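Local structure of PUM-HD domain-containing protein (7CGF) at residues I107-V110 against P111-A114; A114-M117 against Y118-R121; H144-H147 against R148-D152. The protein binds RNA through its Pumilio homology domain, the part described here, and probably recognises elements in the 3' untranslated regions of mRNAs. The protein carries 2 engineered substitutions. All coordinates share one frame; numbering follows the deposited sequence.

Contact 1: residues I107-V110 against P111-A114; sequences IDRV and PEYA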
ATOM      1  N   ILE A 107     -24.237  -2.538  -7.805  1.00 21.00           N
ATOM      2  CA  ILE A 107     -23.287  -2.698  -8.903  1.00 20.70           C
ATOM      3  C   ILE A 107     -23.354  -1.511  -9.856  1.00 23.69           C
ATOM      4  O   ILE A 107     -22.320  -1.045 -10.359  1.00 20.50           O
ATOM      5  CB  ILE A 107     -23.511  -4.039  -9.628  1.00 25.16           C
ATOM      6  CG1 ILE A 107     -22.354  -4.318 -10.594  1.00 25.51           C
ATOM      7  CG2 ILE A 107     -24.847  -4.079 -10.366  1.00 23.52           C
ATOM      8  CD1 ILE A 107     -20.992  -4.412  -9.916  1.00 23.44           C
ATOM      9  N   ASP A 108     -24.556  -0.981 -10.105  1.00 23.70           N
ATOM     10  CA  ASP A 108     -24.697   0.037 -11.143  1.00 27.30           C
ATOM     11  C   ASP A 108     -23.982   1.337 -10.794  1.00 26.22           C
ATOM     12  O   ASP A 108     -23.615   2.086 -11.706  1.00 26.48           O
ATOM     13  CB  ASP A 108     -26.175   0.324 -11.422  1.00 30.38           C
ATOM     14  CG  ASP A 108     -26.899  -0.851 -12.066  1.00 36.46           C
ATOM     15  OD1 ASP A 108     -26.237  -1.753 -12.620  1.00 38.66           O
ATOM     16  OD2 ASP A 108     -28.149  -0.864 -12.021  1.00 48.09           O
ATOM     17  N   ARG A 109     -23.757   1.618  -9.510  1.00 22.42           N
ATOM     18  CA  ARG A 109     -23.081   2.840  -9.095  1.00 24.26           C
ATOM     19  C   ARG A 109     -21.698   2.593  -8.508  1.00 19.73           C
ATOM     20  O   ARG A 109     -21.126   3.509  -7.901  1.00 20.40           O
ATOM     21  CB  ARG A 109     -23.943   3.605  -8.090  1.00 26.50           C
ATOM     22  CG  ARG A 109     -25.233   4.120  -8.704  1.00 29.70           C
ATOM     23  CD  ARG A 109     -25.842   5.250  -7.906  1.00 31.52           C
ATOM     24  NE  ARG A 109     -27.021   5.768  -8.591  1.00 46.99           N
ATOM     25  CZ  ARG A 109     -27.832   6.709  -8.117  1.00 49.66           C
ATOM     26  NH1 ARG A 109     -27.605   7.267  -6.931  1.00 45.57           N
ATOM     27  NH2 ARG A 109     -28.876   7.098  -8.840  1.00 52.02           N
ATOM     28  N   VAL A 110     -21.150   1.392  -8.669  1.00 19.09           N
ATOM     29  CA  VAL A 110     -19.776   1.112  -8.254  1.00 18.17           C
ATOM     30  C   VAL A 110     -18.817   2.151  -8.830  1.00 18.98           C
ATOM     31  O   VAL A 110     -17.907   2.590  -8.111  1.00 18.83           O
ATOM     32  CB  VAL A 110     -19.354  -0.321  -8.628  1.00 17.77           C
ATOM     33  CG1 VAL A 110     -17.838  -0.470  -8.674  1.00 20.02           C
ATOM     34  CG2 VAL A 110     -19.942  -1.321  -7.624  1.00 18.88           C
ATOM     35  N   PRO A 111     -18.953   2.586 -10.090  1.00 20.73           N
ATOM     36  CA  PRO A 111     -17.999   3.585 -10.601  1.00 21.00           C
ATOM     37  C   PRO A 111     -18.023   4.905  -9.845  1.00 22.73           C
ATOM     38  O   PRO A 111     -17.012   5.619  -9.850  1.00 22.68           O
ATOM     39  CB  PRO A 111     -18.424   3.750 -12.067  1.00 20.98           C
ATOM     40  CG  PRO A 111     -19.009   2.434 -12.421  1.00 20.88           C
ATOM     41  CD  PRO A 111     -19.815   2.090 -11.178  1.00 21.12           C
ATOM     42  N   GLU A 112     -19.132   5.252  -9.186  1.00 20.01           N
ATOM     43  CA  GLU A 112     -19.170   6.421  -8.313  1.00 20.99           C
ATOM     44  C   GLU A 112     -18.711   6.095  -6.895  1.00 19.82           C
ATOM     45  O   GLU A 112     -17.961   6.873  -6.287  1.00 17.26           O
ATOM     46  CB  GLU A 112     -20.594   7.007  -8.275  1.00 22.41           C
ATOM     47  CG  GLU A 112     -21.195   7.284  -9.654  1.00 27.87           C
ATOM     48  CD  GLU A 112     -22.726   7.408  -9.639  1.00 41.82           C
ATOM     49  OE1 GLU A 112     -23.310   7.784  -8.593  1.00 42.20           O
ATOM     50  OE2 GLU A 112     -23.350   7.123 -10.684  1.00 49.24           O
ATOM     51  N   TYR A 113     -19.161   4.955  -6.357  1.00 18.52           N
ATOM     52  CA  TYR A 113     -18.838   4.578  -4.984  1.00 16.25           C
ATOM     53  C   TYR A 113     -17.334   4.461  -4.768  1.00 15.72           C
ATOM     54  O   TYR A 113     -16.845   4.707  -3.659  1.00 14.15           O
ATOM     55  CB  TYR A 113     -19.514   3.243  -4.626  1.00 13.46           C
ATOM     56  CG  TYR A 113     -21.041   3.275  -4.641  1.00 16.05           C
ATOM     57  CD1 TYR A 113     -21.745   4.448  -4.370  1.00 21.23           C
ATOM     58  CD2 TYR A 113     -21.764   2.131  -4.955  1.00 17.51           C
ATOM     59  CE1 TYR A 113     -23.151   4.472  -4.398  1.00 21.78           C
ATOM     60  CE2 TYR A 113     -23.176   2.146  -4.975  1.00 19.36           C
ATOM     61  CZ  TYR A 113     -23.851   3.311  -4.698  1.00 23.39           C
ATOM     62  OH  TYR A 113     -25.237   3.321  -4.743  1.00 22.99           O
ATOM     63  N   ALA A 114     -16.583   4.095  -5.810  1.00 15.63           N
ATOM     64  CA  ALA A 114     -15.151   3.873  -5.609  1.00 16.91           C
ATOM     65  C   ALA A 114     -14.433   5.136  -5.147  1.00 17.02           C
ATOM     66  O   ALA A 114     -13.395   5.049  -4.471  1.00 17.45           O
ATOM     67  CB  ALA A 114     -14.531   3.330  -6.897  1.00 17.21           C
TER
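R109 O is gripped by two backbone amides, 2.9 Å from Y113 N and 2.9 Å from E112 N. R109 is the N-cap residue of helix 110-113, a short helix of a Pumilio repeat, and its carbonyl closes the first turn. The two bonds differ in geometry. The one from Y113 runs nearly straight along the carbonyl, with a C=O...N angle of 161°, whereas E112 N sits above the carbonyl plane and makes a more bent bond. The tyrosine ring then folds back over the same residue: with its CG anti to its own carbonyl carbon (chi1 -63°), it lays one face on R109, whose CB forms a CH-pi contact 3.7 Å from the ring centroid. R109 O lies over that same face, nearer the rim. Beyond CB the arginine runs out extended, so that CD passes 3.6 Å from E112 OE1. Opposite charges probably attract here, but the oxygen is well out of the guanidinium plane. The salt bridge of R109 is with D75, which also hydrogen-bonds Y113 OH. On the buried side V110 faces helices 119-129 and 132-142. Its CB touches P111 CD at 3.5 Å, and its carbonyl O accepts A114 N at 3.1 Å.

Contact 2: residues A114-M117 against Y118-R121; sequences AFQM and YACR. With nucleotides of chain B.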
ATOM      1  N   ALA A 114     -16.583   4.095  -5.810  1.00 15.63           N
ATOM      2  CA  ALA A 114     -15.151   3.873  -5.609  1.00 16.91           C
ATOM      3  C   ALA A 114     -14.433   5.136  -5.147  1.00 17.02           C
ATOM      4  O   ALA A 114     -13.395   5.049  -4.471  1.00 17.45           O
ATOM      5  CB  ALA A 114     -14.531   3.330  -6.897  1.00 17.21           C
ATOM      6  N   PHE A 115     -14.963   6.308  -5.493  1.00 16.25           N
ATOM      7  CA  PHE A 115     -14.348   7.588  -5.167  1.00 18.27           C
ATOM      8  C   PHE A 115     -14.851   8.192  -3.870  1.00 17.59           C
ATOM      9  O   PHE A 115     -14.336   9.242  -3.453  1.00 17.78           O
ATOM     10  CB  PHE A 115     -14.590   8.573  -6.316  1.00 18.54           C
ATOM     11  CG  PHE A 115     -13.941   8.151  -7.587  1.00 18.76           C
ATOM     12  CD1 PHE A 115     -14.587   7.304  -8.469  1.00 15.91           C
ATOM     13  CD2 PHE A 115     -12.663   8.573  -7.877  1.00 18.74           C
ATOM     14  CE1 PHE A 115     -13.963   6.882  -9.643  1.00 23.45           C
ATOM     15  CE2 PHE A 115     -12.038   8.157  -9.037  1.00 19.29           C
ATOM     16  CZ  PHE A 115     -12.676   7.320  -9.917  1.00 20.83           C
ATOM     17  N   GLN A 116     -15.836   7.574  -3.228  1.00 16.48           N
ATOM     18  CA  GLN A 116     -16.474   8.142  -2.044  1.00 17.50           C
ATOM     19  C   GLN A 116     -15.870   7.572  -0.767  1.00 16.05           C
ATOM     20  O   GLN A 116     -15.529   6.385  -0.702  1.00 16.26           O
ATOM     21  CB  GLN A 116     -17.981   7.885  -2.112  1.00 16.04           C
ATOM     22  CG  GLN A 116     -18.597   8.613  -3.308  1.00 18.32           C
ATOM     23  CD  GLN A 116     -20.022   8.211  -3.621  1.00 18.73           C
ATOM     24  OE1 GLN A 116     -20.603   7.351  -2.965  1.00 19.98           O
ATOM     25  NE2 GLN A 116     -20.586   8.822  -4.652  1.00 27.57           N
ATOM     26  N   MET A 117     -15.750   8.413   0.273  1.00 14.84           N
ATOM     27  CA  MET A 117     -14.925   7.990   1.399  1.00 14.28           C
ATOM     28  C   MET A 117     -15.594   6.907   2.228  1.00 16.51           C
ATOM     29  O   MET A 117     -14.899   6.053   2.778  1.00 16.37           O
ATOM     30  CB  MET A 117     -14.537   9.169   2.284  1.00 19.02           C
ATOM     31  CG  MET A 117     -15.664   9.854   2.998  1.00 20.39           C
ATOM     32  SD  MET A 117     -14.948  11.128   4.099  1.00 29.48           S
ATOM     33  CE  MET A 117     -16.447  12.009   4.542  1.00 24.30           C
ATOM     34  N   TYR A 118     -16.928   6.901   2.329  1.00 14.45           N
ATOM     35  CA  TYR A 118     -17.553   5.799   3.058  1.00 15.15           C
ATOM     36  C   TYR A 118     -17.887   4.618   2.144  1.00 14.97           C
ATOM     37  O   TYR A 118     -17.618   3.468   2.501  1.00 14.56           O
ATOM     38  CB  TYR A 118     -18.820   6.290   3.770  1.00 13.87           C
ATOM     39  CG  TYR A 118     -18.581   7.460   4.696  1.00 13.51           C
ATOM     40  CD1 TYR A 118     -17.617   7.403   5.700  1.00 17.01           C
ATOM     41  CD2 TYR A 118     -19.338   8.621   4.575  1.00 14.17           C
ATOM     42  CE1 TYR A 118     -17.396   8.492   6.548  1.00 17.02           C
ATOM     43  CE2 TYR A 118     -19.111   9.711   5.413  1.00 14.00           C
ATOM     44  CZ  TYR A 118     -18.160   9.636   6.400  1.00 14.79           C
ATOM     45  OH  TYR A 118     -17.940  10.717   7.246  1.00 15.50           O
ATOM     46  N   ALA A 119     -18.421   4.881   0.952  1.00 13.73           N
ATOM     47  CA  ALA A 119     -18.807   3.792   0.056  1.00 12.83           C
ATOM     48  C   ALA A 119     -17.605   2.971  -0.405  1.00 14.50           C
ATOM     49  O   ALA A 119     -17.731   1.760  -0.630  1.00 15.95           O
ATOM     50  CB  ALA A 119     -19.563   4.354  -1.149  1.00 16.34           C
ATOM     51  N   CYS A 120     -16.428   3.588  -0.528  1.00 14.28           N
ATOM     52  CA  CYS A 120     -15.274   2.797  -0.940  1.00 16.76           C
ATOM     53  C   CYS A 120     -14.894   1.754   0.111  1.00 18.69           C
ATOM     54  O   CYS A 120     -14.261   0.749  -0.230  1.00 16.26           O
ATOM     55  CB  CYS A 120     -14.079   3.714  -1.261  1.00 17.50           C
ATOM     56  SG  CYS A 120     -13.101   4.227   0.150  1.00 16.08           S
ATOM     57  N   ARG A 121     -15.258   1.972   1.377  1.00 15.51           N
ATOM     58  CA  ARG A 121     -15.015   0.963   2.406  1.00 15.44           C
ATOM     59  C   ARG A 121     -15.948  -0.226   2.235  1.00 15.28           C
ATOM     60  O   ARG A 121     -15.559  -1.366   2.531  1.00 17.61           O
ATOM     61  CB  ARG A 121     -15.185   1.566   3.805  1.00 18.63           C
ATOM     62  CG  ARG A 121     -14.472   2.919   4.025  1.00 16.14           C
ATOM     63  CD  ARG A 121     -12.982   2.857   3.652  1.00 18.19           C
ATOM     64  NE  ARG A 121     -12.164   2.109   4.610  1.00 19.88           N
ATOM     65  CZ  ARG A 121     -11.513   2.655   5.638  1.00 22.32           C
ATOM     66  NH1 ARG A 121     -10.777   1.895   6.433  1.00 22.96           N
ATOM     67  NH2 ARG A 121     -11.583   3.957   5.863  1.00 22.59           N
TER
ATOM     68  P     A B   6      -4.376   9.359   3.467  1.00 27.92           P
ATOM     69  OP1   A B   6      -4.956  10.597   2.900  1.00 31.32           O
ATOM     70  OP2   A B   6      -3.810   9.301   4.833  1.00 30.18           O
ATOM     71  O5'   A B   6      -5.503   8.231   3.398  1.00 31.76           O
ATOM     72  C5'   A B   6      -6.355   8.003   4.513  1.00 24.70           C
ATOM     73  C4'   A B   6      -7.809   8.217   4.165  1.00 21.51           C
ATOM     74  O4'   A B   6      -8.169   7.410   3.023  1.00 22.37           O
ATOM     75  C3'   A B   6      -8.783   7.806   5.254  1.00 19.85           C
ATOM     76  O3'   A B   6      -8.971   8.860   6.174  1.00 21.13           O
ATOM     77  C2'   A B   6     -10.055   7.438   4.489  1.00 21.58           C
ATOM     78  O2'   A B   6     -10.842   8.599   4.245  1.00 24.40           O
ATOM     79  C1'   A B   6      -9.494   6.931   3.156  1.00 20.94           C
ATOM     80  N9    A B   6      -9.458   5.454   3.041  1.00 19.22           N
ATOM     81  C8    A B   6     -10.125   4.713   2.086  1.00 19.55           C
ATOM     82  N7    A B   6      -9.921   3.406   2.194  1.00 18.37           N
ATOM     83  C5    A B   6      -9.069   3.296   3.294  1.00 18.10           C
ATOM     84  C6    A B   6      -8.479   2.185   3.937  1.00 19.82           C
ATOM     85  N6    A B   6      -8.654   0.921   3.533  1.00 20.10           N
ATOM     86  N1    A B   6      -7.690   2.404   5.007  1.00 21.78           N
ATOM     87  C2    A B   6      -7.496   3.665   5.422  1.00 22.84           C
ATOM     88  N3    A B   6      -7.991   4.786   4.906  1.00 20.31           N
ATOM     89  C4    A B   6      -8.771   4.545   3.825  1.00 20.60           C
ATOM     90  P     U B   7      -9.192   8.527   7.713  1.00 22.07           P
ATOM     91  OP1   U B   7      -9.144   9.820   8.460  1.00 25.46           O
ATOM     92  OP2   U B   7      -8.335   7.384   8.110  1.00 21.88           O
ATOM     93  O5'   U B   7     -10.667   7.961   7.740  1.00 24.27           O
ATOM     94  C5'   U B   7     -11.206   7.455   8.939  1.00 23.45           C
ATOM     95  C4'   U B   7     -12.696   7.448   8.850  1.00 19.95           C
ATOM     96  O4'   U B   7     -13.131   6.377   7.994  1.00 20.69           O
ATOM     97  C3'   U B   7     -13.429   7.209  10.155  1.00 23.28           C
ATOM     98  O3'   U B   7     -13.560   8.432  10.866  1.00 25.47           O
ATOM     99  C2'   U B   7     -14.781   6.627   9.710  1.00 22.23           C
ATOM    100  O2'   U B   7     -15.743   7.672   9.590  1.00 22.32           O
ATOM    101  C1'   U B   7     -14.467   6.051   8.311  1.00 18.97           C
ATOM    102  N1    U B   7     -14.659   4.588   8.129  1.00 19.20           N
ATOM    103  C2    U B   7     -15.898   4.178   7.695  1.00 16.33           C
ATOM    104  O2    U B   7     -16.808   4.970   7.551  1.00 18.54           O
ATOM    105  N3    U B   7     -16.050   2.824   7.488  1.00 16.54           N
ATOM    106  C4    U B   7     -15.072   1.870   7.666  1.00 20.33           C
ATOM    107  O4    U B   7     -15.320   0.683   7.436  1.00 16.48           O
ATOM    108  C5    U B   7     -13.805   2.378   8.089  1.00 20.27           C
ATOM    109  C6    U B   7     -13.638   3.688   8.302  1.00 23.27           C
TER
HETATM  110  O   HOH W   1     -13.474   5.995   5.152  1.00 27.70           O
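R121, whose CG rests 3.4 Å from M117 O, slides its guanidinium between two consecutive bases of the bound RNA. The adenine C5 of nucleotide 6 of chain B lies 3.4 Å from the guanidinium plane on one side and C5 of U7 of chain B 3.3 Å from it on the other, both over its centre, so the flat cation forms the middle layer of a three-layer stack. Two bends, at chi2 (-53°) and chi3 (-73°), curl the chain and bring its end between the bases. A water completes the grip: it sits 2.8 Å from M117 O, takes a hydrogen bond from R121 NH2, and bonds to the ribose O4' of U7 of chain B, tying together the loop, the helix and the sugar of that nucleotide. One residue earlier, C120 SG approaches C8 of the same adenine of chain B, 3.6 Å away. These contacts are those of a Pumilio repeat, in which residues at the start of the RNA-facing helix, here 119-129, meet the edge of one base and stack between two. The preceding loop holds that helix start through Q116 O, which accepts from C120 N at 2.9 Å; D79, from the loop before helix 83-89, accepts from both Y118 N and A119 N. M117 and Y118 lie side by side. M117 takes the crowded position, CG between its backbone N and carbonyl carbon (chi1 65°), and this sets CG squarely over the middle of the tyrosine ring, 3.9 Å from its centroid. The sulfur follows over the same face as a Met-aromatic contact, and CE reaches to 3.5 Å from Y118 CZ. The tyrosine's CD1 in turn leans against O2 of U7 of chain B.

Contact 3: residues H144-H147 against R148-D152; sequences HVIH and RCMKD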
ATOM      1  N   HIS A 144     -14.410   0.945 -15.905  1.00 24.17           N
ATOM      2  CA  HIS A 144     -14.844   2.168 -16.569  1.00 27.25           C
ATOM      3  C   HIS A 144     -14.169   3.417 -16.030  1.00 25.18           C
ATOM      4  O   HIS A 144     -14.211   4.456 -16.703  1.00 25.54           O
ATOM      5  CB  HIS A 144     -16.362   2.318 -16.444  1.00 30.59           C
ATOM      6  CG  HIS A 144     -17.114   1.167 -17.015  1.00 31.68           C
ATOM      7  ND1 HIS A 144     -18.107   0.505 -16.328  1.00 34.16           N
ATOM      8  CD2 HIS A 144     -16.995   0.538 -18.207  1.00 35.66           C
ATOM      9  CE1 HIS A 144     -18.581  -0.472 -17.079  1.00 32.55           C
ATOM     10  NE2 HIS A 144     -17.916  -0.479 -18.220  1.00 42.47           N
ATOM     11  N   VAL A 145     -13.572   3.354 -14.838  1.00 18.28           N
ATOM     12  CA  VAL A 145     -12.993   4.532 -14.202  1.00 20.65           C
ATOM     13  C   VAL A 145     -11.591   4.257 -13.666  1.00 19.52           C
ATOM     14  O   VAL A 145     -11.114   4.988 -12.797  1.00 21.17           O
ATOM     15  CB  VAL A 145     -13.906   5.051 -13.066  1.00 20.54           C
ATOM     16  CG1 VAL A 145     -15.204   5.631 -13.629  1.00 23.16           C
ATOM     17  CG2 VAL A 145     -14.245   3.916 -12.086  1.00 19.05           C
ATOM     18  N   ILE A 146     -10.886   3.266 -14.227  1.00 20.06           N
ATOM     19  CA  ILE A 146      -9.691   2.740 -13.556  1.00 16.66           C
ATOM     20  C   ILE A 146      -8.540   3.762 -13.487  1.00 17.00           C
ATOM     21  O   ILE A 146      -7.864   3.852 -12.455  1.00 18.35           O
ATOM     22  CB  ILE A 146      -9.268   1.403 -14.201  1.00 18.61           C
ATOM     23  CG1 ILE A 146      -8.030   0.810 -13.518  1.00 16.50           C
ATOM     24  CG2 ILE A 146      -9.058   1.554 -15.708  1.00 22.70           C
ATOM     25  CD1 ILE A 146      -8.169   0.556 -12.009  1.00 20.75           C
ATOM     26  N   HIS A 147      -8.285   4.555 -14.547  1.00 19.73           N
ATOM     27  CA  HIS A 147      -7.152   5.488 -14.458  1.00 23.31           C
ATOM     28  C   HIS A 147      -7.365   6.516 -13.352  1.00 21.58           C
ATOM     29  O   HIS A 147      -6.473   6.751 -12.528  1.00 24.37           O
ATOM     30  CB  HIS A 147      -6.884   6.198 -15.792  1.00 25.02           C
ATOM     31  CG  HIS A 147      -5.686   7.120 -15.757  1.00 26.34           C
ATOM     32  ND1 HIS A 147      -4.551   6.903 -16.512  1.00 30.03           N
ATOM     33  CD2 HIS A 147      -5.452   8.257 -15.053  1.00 28.46           C
ATOM     34  CE1 HIS A 147      -3.673   7.866 -16.277  1.00 26.36           C
ATOM     35  NE2 HIS A 147      -4.194   8.699 -15.393  1.00 30.33           N
ATOM     36  N   ARG A 148      -8.558   7.127 -13.299  1.00 19.26           N
ATOM     37  CA  ARG A 148      -8.809   8.117 -12.261  1.00 20.76           C
ATOM     38  C   ARG A 148      -8.872   7.457 -10.894  1.00 17.19           C
ATOM     39  O   ARG A 148      -8.422   8.031  -9.893  1.00 19.23           O
ATOM     40  CB  ARG A 148     -10.104   8.872 -12.580  1.00 22.29           C
ATOM     41  CG  ARG A 148     -10.385  10.061 -11.666  1.00 29.64           C
ATOM     42  CD  ARG A 148     -11.562  10.907 -12.164  1.00 32.03           C
ATOM     43  NE  ARG A 148     -12.700  10.088 -12.586  1.00 32.41           N
ATOM     44  CZ  ARG A 148     -13.802   9.900 -11.865  1.00 29.04           C
ATOM     45  NH1 ARG A 148     -13.936  10.482 -10.685  1.00 29.62           N
ATOM     46  NH2 ARG A 148     -14.778   9.135 -12.331  1.00 29.59           N
ATOM     47  N   CYS A 149      -9.385   6.229 -10.852  1.00 19.41           N
ATOM     48  CA  CYS A 149      -9.471   5.494  -9.595  1.00 20.56           C
ATOM     49  C   CYS A 149      -8.091   5.309  -8.968  1.00 20.68           C
ATOM     50  O   CYS A 149      -7.922   5.450  -7.753  1.00 21.70           O
ATOM     51  CB  CYS A 149     -10.135   4.146  -9.873  1.00 26.47           C
ATOM     52  SG  CYS A 149     -11.152   3.500  -8.565  1.00 27.26           S
ATOM     53  N   MET A 150      -7.082   5.017  -9.793  1.00 21.66           N
ATOM     54  CA  MET A 150      -5.760   4.690  -9.269  1.00 23.67           C
ATOM     55  C   MET A 150      -5.102   5.865  -8.563  1.00 23.87           C
ATOM     56  O   MET A 150      -4.288   5.663  -7.653  1.00 26.39           O
ATOM     57  CB  MET A 150      -4.878   4.187 -10.411  1.00 25.20           C
ATOM     58  CG  MET A 150      -5.386   2.883 -10.973  1.00 22.79           C
ATOM     59  SD  MET A 150      -4.480   2.487 -12.491  1.00 35.42           S
ATOM     60  CE  MET A 150      -2.914   2.933 -11.877  1.00 21.20           C
ATOM     61  N   LYS A 151      -5.422   7.095  -8.959  1.00 20.55           N
ATOM     62  CA  LYS A 151      -4.823   8.283  -8.364  1.00 21.41           C
ATOM     63  C   LYS A 151      -5.707   8.912  -7.308  1.00 19.38           C
ATOM     64  O   LYS A 151      -5.412  10.017  -6.847  1.00 21.44           O
ATOM     65  CB  LYS A 151      -4.518   9.317  -9.447  1.00 23.64           C
ATOM     66  CG  LYS A 151      -3.519   8.829 -10.447  1.00 25.34           C
ATOM     67  CD  LYS A 151      -3.306   9.861 -11.526  1.00 28.46           C
ATOM     68  CE  LYS A 151      -2.459  11.009 -11.034  1.00 29.37           C
ATOM     69  NZ  LYS A 151      -2.033  11.856 -12.188  1.00 37.77           N
ATOM     70  N   ASP A 152      -6.817   8.269  -6.961  1.00 21.85           N
ATOM     71  CA  ASP A 152      -7.769   8.845  -6.023  1.00 19.04           C
ATOM     72  C   ASP A 152      -7.494   8.318  -4.623  1.00 18.22           C
ATOM     73  O   ASP A 152      -7.189   7.133  -4.451  1.00 16.39           O
ATOM     74  CB  ASP A 152      -9.210   8.521  -6.434  1.00 16.23           C
ATOM     75  CG  ASP A 152     -10.216   9.175  -5.519  1.00 21.91           C
ATOM     76  OD1 ASP A 152     -10.362  10.420  -5.572  1.00 21.14           O
ATOM     77  OD2 ASP A 152     -10.844   8.445  -4.723  1.00 19.16           O
TER
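V145 O accepts a hydrogen bond from C149 N, 2.9 Å long and nearly straight on the carbonyl, with a C=O...N angle of 165°. The next helical bond joins M150 N to I146 O at 3.0 Å, and the same N-H has a second, weak bond to H147 O. Around this backbone the side chains meet in three pairs. I146 CD1 packs 3.8 Å from M150 CG on the buried side, the two chains lying obliquely to one another. H147 and K151 run alongside each other, pointing the same way, with H147 NE2 4.1 Å from K151 CD. V145 CG1 touches R148 NH2 at 3.8 Å, the arginine having bent at chi3 (45°) to bring its guanidinium back along the helix.

A second shell holds these groups in place. E187 hydrogen-bonds H147 NE2 and forms a salt bridge with K151 NZ, and E180 takes up H147 ND1, so both ring nitrogens of the histidine are engaged and its rotation is fixed. I146 and M150 press on helix 172-178, while R148 makes a cation-pi contact with the ring of F115. Past the end of the helix, D152 OD2 accepts from the backbone N of both N154 and G155, capping those N-H groups in the turn that leads into helix 155-165. A short helix packed against helices 172-178 and 184-189 and against F115 of the preceding predicted repeat, and followed by the longer helix 155-165, fits the helical repeat of a Pumilio solenoid.

From the N terminus, the chain leaves helix 99-106 and enters contact 1, which winds the short helix 110-113. Contact 2 begins on A114, the residue where contact 1 ends, and closes the loop that leads the chain into helix 119-129, whose first residues meet the RNA. Y113 CB meets A119 CB across that turn. After helix 132-142 comes contact 3, the short helix 146-150 of the next predicted repeat. The contacts follow in series; none nests in or crosses another. Contact 3 packs back on both earlier ones: A114 CB lies 3.8 Å from C149 SG, P111 O faces V145 CG2, and F115 also lies against D152, joining neighbouring repeats side by side.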